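Long-range contacts in oligopeptide-binding protein oppA (Lactococcus lactis, PDB 3DRF), which captures extracellular oligopeptides, closing over them like a Venus fly-trap, and serves as the receptor of the OppABCDF ABC transporter that takes them up: residues E94-T99 with F175-P180; I100-D105 with N167-K172; T254-S259 with S270-I275; P356-I361 with S371-Y376; D389-K394 with R402-K407. All coordinates share one frame; numbering follows the deposited sequence.

Contact 1. Residues E94-T99 with F175-P180; sequences ESKTAT and FKEMKP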
# COMPACT_ATOMS: atom_id res chain seq x y z
N GLU A 94 -0.12 27.15 -14.67
CA GLU A 94 -0.63 28.55 -14.57
C GLU A 94 -2.11 28.56 -14.15
O GLU A 94 -2.47 29.22 -13.27
CB GLU A 94 -0.41 29.30 -15.90
CG GLU A 94 1.01 29.23 -16.48
CD GLU A 94 2.19 29.51 -15.54
OE1 GLU A 94 2.06 30.13 -14.52
OE2 GLU A 94 3.23 29.03 -15.94
N SER A 95 -2.91 27.76 -14.84
CA SER A 95 -4.31 27.56 -14.52
C SER A 95 -4.48 26.67 -13.27
O SER A 95 -5.53 26.70 -12.67
CB SER A 95 -5.07 26.91 -15.70
OG SER A 95 -5.10 27.80 -16.81
N LYS A 96 -3.47 25.88 -12.94
CA LYS A 96 -3.47 24.89 -11.82
C LYS A 96 -4.47 23.76 -12.08
O LYS A 96 -5.27 23.48 -11.29
CB LYS A 96 -3.68 25.59 -10.46
CG LYS A 96 -2.73 26.78 -10.25
CD LYS A 96 -2.78 27.41 -8.83
CE LYS A 96 -1.83 28.59 -8.73
NZ LYS A 96 -1.97 29.22 -7.37
N THR A 97 -4.35 23.18 -13.27
CA THR A 97 -5.25 22.10 -13.68
C THR A 97 -4.46 20.88 -14.22
O THR A 97 -3.33 20.94 -14.61
CB THR A 97 -6.27 22.57 -14.77
OG1 THR A 97 -5.53 22.95 -15.92
CG2 THR A 97 -7.06 23.81 -14.32
N ALA A 98 -5.13 19.74 -14.14
CA ALA A 98 -4.80 18.52 -14.91
C ALA A 98 -5.97 18.27 -15.88
O ALA A 98 -7.12 18.32 -15.50
CB ALA A 98 -4.58 17.30 -13.99
N THR A 99 -5.62 18.00 -17.12
CA THR A 99 -6.60 17.65 -18.13
C THR A 99 -6.30 16.24 -18.60
O THR A 99 -5.23 15.97 -19.12
CB THR A 99 -6.54 18.63 -19.31
OG1 THR A 99 -6.77 19.94 -18.82
CG2 THR A 99 -7.64 18.30 -20.32
N PHE A 175 -7.22 22.27 -9.35
CA PHE A 175 -6.54 22.22 -8.05
C PHE A 175 -6.52 23.59 -7.38
O PHE A 175 -6.64 24.58 -8.02
CB PHE A 175 -5.05 21.76 -8.22
CG PHE A 175 -4.92 20.41 -8.95
CD1 PHE A 175 -5.43 19.27 -8.37
CD2 PHE A 175 -4.27 20.33 -10.15
CE1 PHE A 175 -5.33 18.03 -9.02
CE2 PHE A 175 -4.16 19.09 -10.81
CZ PHE A 175 -4.73 17.96 -10.23
N LYS A 176 -6.30 23.57 -6.08
CA LYS A 176 -5.89 24.79 -5.32
C LYS A 176 -4.44 25.18 -5.64
O LYS A 176 -4.17 26.32 -5.85
CB LYS A 176 -6.07 24.59 -3.81
CG LYS A 176 -7.54 24.28 -3.40
CD LYS A 176 -7.64 24.01 -1.88
CE LYS A 176 -9.02 23.60 -1.58
NZ LYS A 176 -9.08 23.25 -0.16
N GLU A 177 -3.54 24.21 -5.62
CA GLU A 177 -2.16 24.38 -6.02
C GLU A 177 -1.66 23.12 -6.71
O GLU A 177 -2.09 22.00 -6.48
CB GLU A 177 -1.21 24.65 -4.79
CG GLU A 177 -1.58 25.85 -3.89
CD GLU A 177 -1.47 27.20 -4.61
OE1 GLU A 177 -0.91 27.29 -5.67
OE2 GLU A 177 -1.98 28.14 -4.04
N MET A 178 -0.66 23.35 -7.53
CA MET A 178 0.14 22.26 -8.08
C MET A 178 1.01 21.68 -6.98
O MET A 178 1.31 22.34 -6.02
CB MET A 178 1.02 22.76 -9.22
CG MET A 178 0.26 23.42 -10.35
SD MET A 178 -1.09 22.40 -11.10
CE MET A 178 -0.20 21.25 -12.23
N LYS A 179 1.37 20.42 -7.15
CA LYS A 179 2.27 19.72 -6.24
C LYS A 179 3.42 19.13 -7.06
O LYS A 179 3.21 18.71 -8.15
CB LYS A 179 1.47 18.63 -5.48
CG LYS A 179 0.12 19.13 -4.80
CD LYS A 179 0.44 19.95 -3.55
CE LYS A 179 -0.87 20.57 -3.03
NZ LYS A 179 -0.55 21.34 -1.81
N PRO A 180 4.63 19.13 -6.51
CA PRO A 180 5.83 18.75 -7.30
C PRO A 180 5.78 17.30 -7.81
O PRO A 180 6.30 16.99 -8.83
CB PRO A 180 7.00 19.01 -6.30
CG PRO A 180 6.36 19.02 -4.95
CD PRO A 180 5.00 19.62 -5.15
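K96 and F175, which bury the most surface here, meet through their backbones: F175 N donates a hydrogen bond of 3.0 Å to K96 O. From this shared point each residue sends its side chain over the other segment. The K96 chain is extended beyond CG and runs beside E177, both pointing the same way. On its way it passes over the backbone, K96 CD lying 3.5 Å from K176 O. At its end K96 NZ forms a salt bridge of 2.8 Å with E177 OE1, reaching the syn side of the carboxylate from 29° out of its plane; the bend at chi2 (-65°) turns E177 CD back alongside the lysine. The F175 ring reaches A98 through CE2, which lies 3.5 Å from A98 N and 3.7 Å from A98 CB. The third large contributor is M178, a chain folded at both chi2 and chi3, whose SD comes within 3.5 Å of K96 CA while its methyl lies 3.9 Å from T97 O. The contact thus combines an ionic pair between two partly exposed residues with packing of M178 and F175 on the backbone of K96-A98. K96 and T97 form a G1 beta bulge opposite D92, at the turn from strand 87-92 into strand 97-102. Strand 170-174 flanks this strand on its other edge, and the loop that follows folds M178 back against L91 of strand 87-92.

Contact 2. Residues I100-D105 with N167-K172; sequences ITLRKD and NGKVIK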
# COMPACT_ATOMS: atom_id res chain seq x y z
N ILE A 100 -7.28 15.36 -18.42
CA ILE A 100 -7.16 13.94 -18.74
C ILE A 100 -7.94 13.70 -20.05
O ILE A 100 -9.08 14.05 -20.15
CB ILE A 100 -7.74 13.03 -17.58
CG1 ILE A 100 -6.92 13.12 -16.29
CG2 ILE A 100 -7.79 11.60 -18.04
CD1 ILE A 100 -7.18 14.38 -15.45
N THR A 101 -7.28 13.10 -21.03
CA THR A 101 -7.91 12.73 -22.32
C THR A 101 -7.88 11.22 -22.49
O THR A 101 -6.86 10.65 -22.67
CB THR A 101 -7.18 13.42 -23.49
OG1 THR A 101 -7.22 14.83 -23.28
CG2 THR A 101 -7.84 13.11 -24.82
N LEU A 102 -9.06 10.63 -22.41
CA LEU A 102 -9.21 9.18 -22.61
C LEU A 102 -9.09 8.88 -24.13
O LEU A 102 -9.59 9.60 -24.92
CB LEU A 102 -10.60 8.71 -22.12
CG LEU A 102 -10.95 9.06 -20.68
CD1 LEU A 102 -12.42 8.76 -20.42
CD2 LEU A 102 -10.05 8.33 -19.66
N ARG A 103 -8.46 7.76 -24.46
CA ARG A 103 -8.44 7.34 -25.88
C ARG A 103 -9.86 7.23 -26.46
O ARG A 103 -10.76 6.78 -25.83
CB ARG A 103 -7.71 6.00 -26.03
CG ARG A 103 -6.22 6.16 -26.11
CD ARG A 103 -5.58 4.75 -26.29
NE ARG A 103 -4.13 4.78 -26.42
CZ ARG A 103 -3.50 4.74 -27.58
NH1 ARG A 103 -4.20 4.68 -28.70
NH2 ARG A 103 -2.20 4.75 -27.59
N LYS A 104 -10.01 7.65 -27.70
CA LYS A 104 -11.29 7.50 -28.42
C LYS A 104 -11.86 6.08 -28.40
O LYS A 104 -13.04 5.90 -28.25
CB LYS A 104 -11.11 7.98 -29.87
CG LYS A 104 -12.37 8.09 -30.60
CD LYS A 104 -12.07 8.48 -32.06
CE LYS A 104 -12.98 7.82 -33.13
NZ LYS A 104 -12.95 8.67 -34.39
N ASP A 105 -10.98 5.11 -28.53
CA ASP A 105 -11.35 3.68 -28.59
C ASP A 105 -11.19 2.91 -27.27
O ASP A 105 -11.16 1.73 -27.23
CB ASP A 105 -10.66 2.94 -29.75
CG ASP A 105 -9.18 3.05 -29.71
OD1 ASP A 105 -8.58 3.80 -28.92
OD2 ASP A 105 -8.54 2.36 -30.55
N ASN A 167 -20.29 12.20 -21.43
CA ASN A 167 -20.13 11.08 -22.35
C ASN A 167 -18.99 11.28 -23.36
O ASN A 167 -18.74 10.47 -24.20
CB ASN A 167 -21.47 10.73 -23.04
CG ASN A 167 -22.47 10.13 -22.07
OD1 ASN A 167 -22.14 9.33 -21.24
ND2 ASN A 167 -23.68 10.59 -22.15
N GLY A 168 -18.29 12.42 -23.21
CA GLY A 168 -17.04 12.70 -23.93
C GLY A 168 -15.84 12.00 -23.27
O GLY A 168 -15.98 11.14 -22.40
N LYS A 169 -14.68 12.41 -23.74
CA LYS A 169 -13.42 11.74 -23.39
C LYS A 169 -12.45 12.62 -22.56
O LYS A 169 -11.39 12.20 -22.25
CB LYS A 169 -12.73 11.24 -24.70
CG LYS A 169 -13.49 10.15 -25.45
CD LYS A 169 -13.36 8.81 -24.75
CE LYS A 169 -14.20 7.74 -25.53
NZ LYS A 169 -13.81 6.36 -25.13
N VAL A 170 -12.90 13.81 -22.22
CA VAL A 170 -12.02 14.82 -21.57
C VAL A 170 -12.55 15.22 -20.19
O VAL A 170 -13.68 15.47 -20.00
CB VAL A 170 -11.85 16.09 -22.47
CG1 VAL A 170 -10.81 17.09 -21.85
CG2 VAL A 170 -11.45 15.70 -23.93
N ILE A 171 -11.63 15.24 -19.23
CA ILE A 171 -11.91 15.70 -17.87
C ILE A 171 -10.88 16.77 -17.45
O ILE A 171 -9.73 16.60 -17.57
CB ILE A 171 -11.83 14.54 -16.84
CG1 ILE A 171 -12.58 13.29 -17.37
CG2 ILE A 171 -12.51 15.03 -15.52
CD1 ILE A 171 -11.60 12.20 -18.01
N LYS A 172 -11.39 17.88 -16.97
CA LYS A 172 -10.56 18.93 -16.36
C LYS A 172 -10.68 18.85 -14.84
O LYS A 172 -11.75 18.89 -14.29
CB LYS A 172 -11.07 20.32 -16.79
CG LYS A 172 -10.28 21.51 -16.22
CD LYS A 172 -10.97 22.87 -16.62
CE LYS A 172 -10.89 23.87 -15.45
NZ LYS A 172 -11.53 25.19 -15.81
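I100 and I171 face each other as an antiparallel hydrogen-bonded pair, with I100 N to I171 O at 2.9 Å and I171 N to I100 O at 3.0 Å. The next pair, T101 with V170, is non-hydrogen-bonded, and beyond it L102 N donates to K169 O over 2.8 Å. The tight part is the face carrying I100, L102 and I171: the CD1 methyl of I171 reaches I100 CG2 at 3.9 Å and L102 CG at 4.2 Å, and Y119 of helix 116-127 touches both isoleucines. The opposite face is looser, as T101 OG1 and V170 CG2 come no nearer than 4.4 Å and T101 is exposed. At the strand end K169 turns at chi2 (-75°) and passes L102 CB. Its ammonium donates to R103 O at 3.2 Å and weakly to K104 O, though its main partner is E113, in a salt bridge. A face packed on helix 116-127 and a more exposed one bearing T101 and V170 fit an antiparallel sheet with a helix on one side, here the four-stranded one containing strands 97-102 and 170-174.

Contact 3. Residues T254-S259 with S270-I275; sequences TYEVVS and SKYDII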
# COMPACT_ATOMS: atom_id res chain seq x y z
N THR A 254 -4.58 -18.19 -15.83
CA THR A 254 -5.25 -18.46 -14.57
C THR A 254 -4.37 -17.80 -13.48
O THR A 254 -3.15 -17.81 -13.53
CB THR A 254 -5.44 -19.97 -14.35
OG1 THR A 254 -4.15 -20.60 -14.29
CG2 THR A 254 -6.27 -20.51 -15.50
N TYR A 255 -5.02 -17.19 -12.52
CA TYR A 255 -4.30 -16.48 -11.45
C TYR A 255 -4.93 -16.93 -10.13
O TYR A 255 -6.09 -16.72 -9.94
CB TYR A 255 -4.38 -14.96 -11.65
CG TYR A 255 -3.14 -14.15 -11.23
CD1 TYR A 255 -2.43 -14.45 -10.10
CD2 TYR A 255 -2.71 -13.12 -11.98
CE1 TYR A 255 -1.33 -13.70 -9.73
CE2 TYR A 255 -1.60 -12.38 -11.62
CZ TYR A 255 -0.92 -12.69 -10.50
OH TYR A 255 0.20 -11.99 -10.16
N GLU A 256 -4.14 -17.58 -9.27
CA GLU A 256 -4.63 -18.25 -8.08
C GLU A 256 -3.88 -17.81 -6.84
O GLU A 256 -2.71 -17.56 -6.94
CB GLU A 256 -4.50 -19.81 -8.22
CG GLU A 256 -5.18 -20.42 -9.43
CD GLU A 256 -5.15 -21.94 -9.41
OE1 GLU A 256 -4.42 -22.58 -8.67
OE2 GLU A 256 -5.92 -22.45 -10.18
N VAL A 257 -4.40 -17.93 -5.67
CA VAL A 257 -3.57 -17.81 -4.47
C VAL A 257 -2.96 -19.18 -4.16
O VAL A 257 -3.50 -20.22 -4.55
CB VAL A 257 -4.31 -17.22 -3.22
CG1 VAL A 257 -4.64 -15.73 -3.44
CG2 VAL A 257 -5.54 -18.03 -2.86
N VAL A 258 -1.79 -19.16 -3.58
CA VAL A 258 -1.08 -20.33 -3.07
C VAL A 258 -0.44 -20.05 -1.72
O VAL A 258 0.06 -18.95 -1.48
CB VAL A 258 0.01 -20.81 -4.05
CG1 VAL A 258 1.08 -19.74 -4.21
CG2 VAL A 258 0.61 -22.12 -3.58
N SER A 259 -0.61 -20.95 -0.74
CA SER A 259 -0.12 -20.71 0.61
C SER A 259 1.40 -20.68 0.67
O SER A 259 2.08 -21.20 -0.22
CB SER A 259 -0.60 -21.79 1.57
OG SER A 259 0.07 -23.01 1.31
N SER A 270 5.68 -27.92 -11.10
CA SER A 270 5.23 -27.09 -12.25
C SER A 270 3.75 -26.75 -12.22
O SER A 270 3.14 -26.55 -13.24
CB SER A 270 5.59 -27.78 -13.58
OG SER A 270 6.95 -27.73 -13.83
N LYS A 271 3.18 -26.66 -11.05
CA LYS A 271 1.80 -26.24 -10.89
C LYS A 271 1.57 -24.78 -11.37
O LYS A 271 0.52 -24.48 -11.88
CB LYS A 271 1.38 -26.38 -9.43
CG LYS A 271 -0.12 -26.10 -9.09
CD LYS A 271 -0.43 -26.52 -7.67
CE LYS A 271 -1.76 -25.99 -7.17
NZ LYS A 271 -2.79 -26.67 -7.81
N TYR A 272 2.58 -23.94 -11.20
CA TYR A 272 2.55 -22.53 -11.66
C TYR A 272 3.76 -22.22 -12.51
O TYR A 272 4.84 -22.66 -12.21
CB TYR A 272 2.46 -21.58 -10.46
CG TYR A 272 1.23 -21.86 -9.62
CD1 TYR A 272 -0.05 -21.64 -10.14
CD2 TYR A 272 1.31 -22.33 -8.32
CE1 TYR A 272 -1.15 -21.88 -9.41
CE2 TYR A 272 0.18 -22.59 -7.60
CZ TYR A 272 -1.05 -22.36 -8.14
OH TYR A 272 -2.19 -22.61 -7.44
N ASP A 273 3.57 -21.43 -13.54
CA ASP A 273 4.65 -20.88 -14.34
C ASP A 273 5.36 -19.74 -13.63
O ASP A 273 6.54 -19.55 -13.80
CB ASP A 273 4.14 -20.37 -15.69
CG ASP A 273 3.54 -21.46 -16.54
OD1 ASP A 273 4.29 -22.40 -16.82
OD2 ASP A 273 2.40 -21.39 -16.93
N ILE A 274 4.61 -18.96 -12.86
CA ILE A 274 5.13 -17.75 -12.17
C ILE A 274 4.46 -17.73 -10.81
O ILE A 274 3.30 -17.98 -10.74
CB ILE A 274 4.71 -16.50 -12.96
CG1 ILE A 274 5.29 -16.50 -14.40
CG2 ILE A 274 5.08 -15.23 -12.19
CD1 ILE A 274 4.82 -15.38 -15.25
N ILE A 275 5.21 -17.41 -9.75
CA ILE A 275 4.63 -17.03 -8.45
C ILE A 275 5.17 -15.69 -7.97
O ILE A 275 6.34 -15.49 -7.90
CB ILE A 275 4.88 -18.11 -7.34
CG1 ILE A 275 4.44 -19.54 -7.80
CG2 ILE A 275 4.16 -17.67 -6.06
CD1 ILE A 275 4.67 -20.61 -6.79
O HOH W 1 -3.71 -25.08 -9.76
O HOH W 2 -3.07 -22.96 -4.82
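Y272 and I275 meet E256 and V258 in a side-chain contact between strand 252-258 and the approach to strand 274-276, two strands of one mixed sheet separated by strand 34-40. No backbone hydrogen bond joins the segments; the nearest CA atoms, V258 and I275, are 8.5 Å apart, and A38 of the intervening strand touches both V258 and Y272. Y272 contributes most. Its hydroxyl donates to E256 OE1 at 2.5 Å, a short bond that lies near the ring plane and meets the anti side of the carboxylate. The extended E256 chain crosses the tyrosine at about a right angle, and the carboxylate and ring planes are 77° apart. V258 slides past Y272 in the opposite direction, its CB 4.0 Å from Y272 CE2. With CG1 between the backbone N and the carbonyl carbon (chi1 64°), V258 also presents this methyl to I275 CG2 at 4.1 Å. Helix 263-268, which links the two strands, packs over this apolar part through S263, A266 and L267. K271 lays CG over one ring face of Y272 and shares a water with E256 OE1. A second water donates both to V257 O and to Y272 OH. The hydroxyl donates one hydrogen bond, to E256, and accepts one from water, while E256 OE1 takes two donors; with K271 NZ 4.5 Å from E256 OE1, beyond a salt bridge, this would be expected to favour the ionised carboxylate.

Contact 4. Residues P356-I361 with S371-Y376; sequences PANSLI and SSVKGY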
# COMPACT_ATOMS: atom_id res chain seq x y z
N PRO A 356 17.64 -3.79 7.16
CA PRO A 356 17.02 -2.96 8.22
C PRO A 356 16.93 -1.50 7.75
O PRO A 356 17.93 -0.95 7.30
CB PRO A 356 18.03 -3.06 9.39
CG PRO A 356 18.61 -4.49 9.22
CD PRO A 356 18.76 -4.62 7.71
N ALA A 357 15.75 -0.94 7.83
CA ALA A 357 15.50 0.42 7.36
C ALA A 357 15.99 1.46 8.37
O ALA A 357 15.83 1.30 9.51
CB ALA A 357 13.98 0.62 7.11
N ASN A 358 16.57 2.52 7.85
CA ASN A 358 16.97 3.69 8.66
C ASN A 358 15.88 4.77 8.75
O ASN A 358 15.97 5.65 9.54
CB ASN A 358 18.27 4.34 8.07
CG ASN A 358 18.05 4.96 6.71
OD1 ASN A 358 17.39 4.39 5.88
ND2 ASN A 358 18.58 6.14 6.51
N SER A 359 14.91 4.65 7.87
CA SER A 359 13.83 5.66 7.70
C SER A 359 12.67 5.05 6.90
O SER A 359 12.71 3.95 6.52
CB SER A 359 14.36 6.91 6.99
OG SER A 359 14.28 6.72 5.60
N LEU A 360 11.63 5.85 6.72
CA LEU A 360 10.44 5.43 5.99
C LEU A 360 10.49 5.59 4.46
O LEU A 360 9.65 5.13 3.79
CB LEU A 360 9.19 6.17 6.53
CG LEU A 360 8.91 5.95 8.05
CD1 LEU A 360 7.83 6.93 8.56
CD2 LEU A 360 8.52 4.48 8.28
N ILE A 361 11.54 6.20 3.97
CA ILE A 361 11.68 6.42 2.51
C ILE A 361 12.65 5.38 1.90
O ILE A 361 13.81 5.39 2.21
CB ILE A 361 12.19 7.84 2.19
CG1 ILE A 361 11.26 8.95 2.81
CG2 ILE A 361 12.30 8.01 0.67
CD1 ILE A 361 9.81 8.99 2.23
N SER A 371 22.20 8.84 3.82
CA SER A 371 22.96 8.07 4.78
C SER A 371 23.18 8.85 6.09
O SER A 371 23.59 8.29 7.05
CB SER A 371 24.27 7.56 4.14
OG SER A 371 25.15 8.62 3.88
N SER A 372 22.96 10.13 6.08
CA SER A 372 22.88 10.88 7.26
C SER A 372 21.83 10.29 8.22
O SER A 372 22.06 10.35 9.36
CB SER A 372 22.63 12.39 6.94
OG SER A 372 21.25 12.81 6.74
N VAL A 373 20.69 9.78 7.77
CA VAL A 373 19.58 9.57 8.69
C VAL A 373 19.76 8.27 9.46
O VAL A 373 19.96 7.22 8.89
CB VAL A 373 18.19 9.61 7.96
CG1 VAL A 373 17.07 9.25 8.89
CG2 VAL A 373 17.94 11.04 7.40
N LYS A 374 19.72 8.41 10.77
CA LYS A 374 19.87 7.30 11.70
C LYS A 374 18.51 7.01 12.32
O LYS A 374 17.81 7.87 12.78
CB LYS A 374 20.84 7.65 12.81
CG LYS A 374 22.18 8.14 12.34
CD LYS A 374 22.88 7.17 11.39
CE LYS A 374 24.26 7.69 10.92
NZ LYS A 374 24.68 6.95 9.75
N GLY A 375 18.20 5.74 12.33
CA GLY A 375 16.97 5.23 12.90
C GLY A 375 17.25 4.16 13.95
O GLY A 375 18.11 4.32 14.77
N TYR A 376 16.54 3.06 13.84
CA TYR A 376 16.52 1.98 14.86
C TYR A 376 17.09 0.72 14.25
O TYR A 376 16.85 -0.37 14.72
CB TYR A 376 15.06 1.78 15.42
CG TYR A 376 14.53 3.04 16.09
CD1 TYR A 376 14.66 3.27 17.47
CD2 TYR A 376 13.97 4.07 15.31
CE1 TYR A 376 14.21 4.45 18.04
CE2 TYR A 376 13.53 5.22 15.89
CZ TYR A 376 13.66 5.42 17.24
OH TYR A 376 13.26 6.57 17.84
O HOH W 3 14.65 2.33 11.84
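N358 and V373 bring together the two ends of a loop excursion that leaves strand 354-356 and leads into helix 381-390, the first end containing an ST turn at S359. Among the direct polar contacts, the one hydrogen bond across the segments runs from N358 ND2 to V373 O, 3.0 Å long and nearly straight at 169°. The acceptor lies in the amide plane of N358, whereas the donor is tilted 34° from the carbonyl plane. In N358, chi1 of 67° puts CG between the backbone N and the carbonyl carbon; the asparagine and valine side chains cross at about a right angle. Packing is sparse: V373 CG1 reaches S359 CB at 4.1 Å, and N531 of helix 516-533 lies against the same valine. That asparagine also donates to N358 O and K374 O, tying both segments to the helix. The ST turn has S359 OG accepting from I361 N, while the stronger partner of this hydroxyl is Q527. Water mediates a further link, donating to A357 O and accepting from Y376 N, at 2.8 Å each. G375, whose CA is nearest the CA of N358 (4.5 Å), makes a bent CA-H...O contact with N358 O, G375 CA lying 3.5 Å from that oxygen.

Contact 5. Residues D389-K394 with R402-K407; sequences DEDGWK and REKDGK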
# COMPACT_ATOMS: atom_id res chain seq x y z
N ASP A 389 14.61 4.17 32.41
CA ASP A 389 15.05 4.60 33.76
C ASP A 389 14.83 6.12 33.90
O ASP A 389 14.26 6.55 34.84
CB ASP A 389 16.55 4.33 33.99
CG ASP A 389 16.85 2.93 34.40
OD1 ASP A 389 15.93 2.19 34.74
OD2 ASP A 389 17.98 2.58 34.33
N GLU A 390 15.30 6.87 32.92
CA GLU A 390 15.19 8.36 32.90
C GLU A 390 13.75 8.85 32.92
O GLU A 390 13.46 9.89 33.43
CB GLU A 390 15.94 8.97 31.70
CG GLU A 390 17.45 8.87 31.79
CD GLU A 390 18.16 9.32 30.55
OE1 GLU A 390 17.58 9.45 29.48
OE2 GLU A 390 19.34 9.49 30.68
N ASP A 391 12.82 8.07 32.37
CA ASP A 391 11.41 8.43 32.29
C ASP A 391 10.57 7.92 33.45
O ASP A 391 9.43 8.03 33.46
CB ASP A 391 10.82 7.95 30.92
CG ASP A 391 9.53 8.64 30.56
OD1 ASP A 391 9.43 9.82 30.65
OD2 ASP A 391 8.58 7.95 30.30
N GLY A 392 11.20 7.36 34.46
CA GLY A 392 10.47 6.93 35.65
C GLY A 392 9.81 5.57 35.59
O GLY A 392 8.98 5.29 36.35
N TRP A 393 10.16 4.77 34.59
CA TRP A 393 9.64 3.41 34.48
C TRP A 393 10.66 2.49 35.20
O TRP A 393 11.52 1.97 34.58
CB TRP A 393 9.44 3.05 32.99
CG TRP A 393 8.21 3.67 32.37
CD1 TRP A 393 8.14 4.80 31.60
CD2 TRP A 393 6.87 3.23 32.55
NE1 TRP A 393 6.84 5.07 31.29
CE2 TRP A 393 6.03 4.14 31.85
CE3 TRP A 393 6.29 2.17 33.25
CZ2 TRP A 393 4.67 4.00 31.80
CZ3 TRP A 393 4.92 2.03 33.22
CH2 TRP A 393 4.12 2.96 32.47
N LYS A 394 10.50 2.38 36.51
CA LYS A 394 11.48 1.69 37.36
C LYS A 394 11.27 0.20 37.35
O LYS A 394 10.20 -0.26 37.46
CB LYS A 394 11.30 2.22 38.78
CG LYS A 394 12.29 1.62 39.80
CD LYS A 394 12.12 2.34 41.20
CE LYS A 394 12.74 1.48 42.33
NZ LYS A 394 14.20 1.32 42.19
N ARG A 402 9.02 -3.32 34.41
CA ARG A 402 8.99 -1.93 34.88
C ARG A 402 7.60 -1.44 35.22
O ARG A 402 6.64 -1.96 34.72
CB ARG A 402 9.62 -1.03 33.82
CG ARG A 402 11.15 -1.31 33.59
CD ARG A 402 11.65 -0.48 32.41
NE ARG A 402 13.07 -0.75 32.13
CZ ARG A 402 14.08 -0.20 32.78
NH1 ARG A 402 13.83 0.70 33.69
NH2 ARG A 402 15.33 -0.45 32.45
N GLU A 403 7.56 -0.44 36.11
CA GLU A 403 6.31 0.14 36.61
C GLU A 403 6.50 1.66 36.80
O GLU A 403 7.55 2.11 37.05
CB GLU A 403 5.95 -0.47 37.97
CG GLU A 403 5.84 -2.00 38.02
CD GLU A 403 5.54 -2.54 39.41
OE1 GLU A 403 5.29 -1.71 40.27
OE2 GLU A 403 5.52 -3.70 39.56
N LYS A 404 5.40 2.38 36.69
CA LYS A 404 5.37 3.80 36.95
C LYS A 404 4.11 4.09 37.75
O LYS A 404 3.03 3.88 37.26
CB LYS A 404 5.37 4.60 35.66
CG LYS A 404 5.37 6.14 35.92
CD LYS A 404 5.24 6.94 34.65
CE LYS A 404 6.59 7.05 33.99
NZ LYS A 404 6.64 8.08 32.87
N ASP A 405 4.29 4.54 38.99
CA ASP A 405 3.21 4.81 39.92
C ASP A 405 2.23 3.65 39.97
O ASP A 405 1.04 3.84 39.89
CB ASP A 405 2.48 6.09 39.53
CG ASP A 405 1.56 6.61 40.66
OD1 ASP A 405 1.82 6.37 41.87
OD2 ASP A 405 0.56 7.23 40.29
N GLY A 406 2.75 2.44 40.12
CA GLY A 406 1.95 1.24 40.17
C GLY A 406 1.46 0.63 38.84
O GLY A 406 1.03 -0.48 38.86
N LYS A 407 1.47 1.39 37.75
CA LYS A 407 1.09 0.86 36.40
C LYS A 407 2.22 -0.05 35.88
O LYS A 407 3.31 0.37 35.80
CB LYS A 407 0.86 2.04 35.43
CG LYS A 407 0.59 1.71 33.95
CD LYS A 407 -0.42 0.62 33.63
CE LYS A 407 -0.71 0.60 32.09
NZ LYS A 407 -1.91 -0.23 31.65
O HOH W 4 18.21 0.01 33.58
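D389, in the last turn of helix 381-390, meets R402 with OD1 2.8 Å from NH1. This salt bridge lies in the guanidinium plane but comes to the carboxylate from above its plane, and a water joins D389 OD2 to R402 NH2. D391 receives K404 twice: NZ donates to the backbone O at 2.9 Å and forms a salt bridge of 3.2 Å with OD2, from above the carboxylate plane. G392, at positive phi, is the C-prime residue of the Schellman motif that ends the helix. W393 lays its indole across K404, whose CB sits 3.5 Å from the six-membered ring centroid, 10° off the normal, in a CH-pi contact. The bend of K404 at chi3 (-81°) carries CE back over the indole, 3.4 Å from W393 NE1, which donates to D329. W393 O accepts from R402 NH1 at 2.8 Å, almost along the carbonyl axis. K394 and E403 form an antiparallel hydrogen-bonded pair opening a beta hairpin; E403 N donates to K394 O at 3.0 Å, the return bond being weak. R402 NH1 thus ties a helix-end carboxylate to a carbonyl just before strand 394-396, and the K404 ammonium, also bridged to D329, would offset the close carboxylates of D391 and D329.

In the fold
Contacts 1 and 2 form one continuous unit: both use strand 97-102 beside strand 170-174 in a four-stranded antiparallel sheet, contact 2 is nested inside the loop closed by contact 1, and T99 CG2 touches V170 CG1 at 3.7 Å. Contacts 3, 4 and 5 follow in series. Contact 3, in the five-stranded mixed sheet, has its centre about 43 Å from that of contact 1, across the chain's centre. Contact 4 precedes helix 381-390 and contact 5 takes in its last turn, their centres about 29 Å apart; both adjoin the eight-stranded mixed sheet. Contacts 1 and 2 close long loops of 62 to 76 residues, whereas 3, 4 and 5 close short ones, spread over three sheets of this large solute-binding protein.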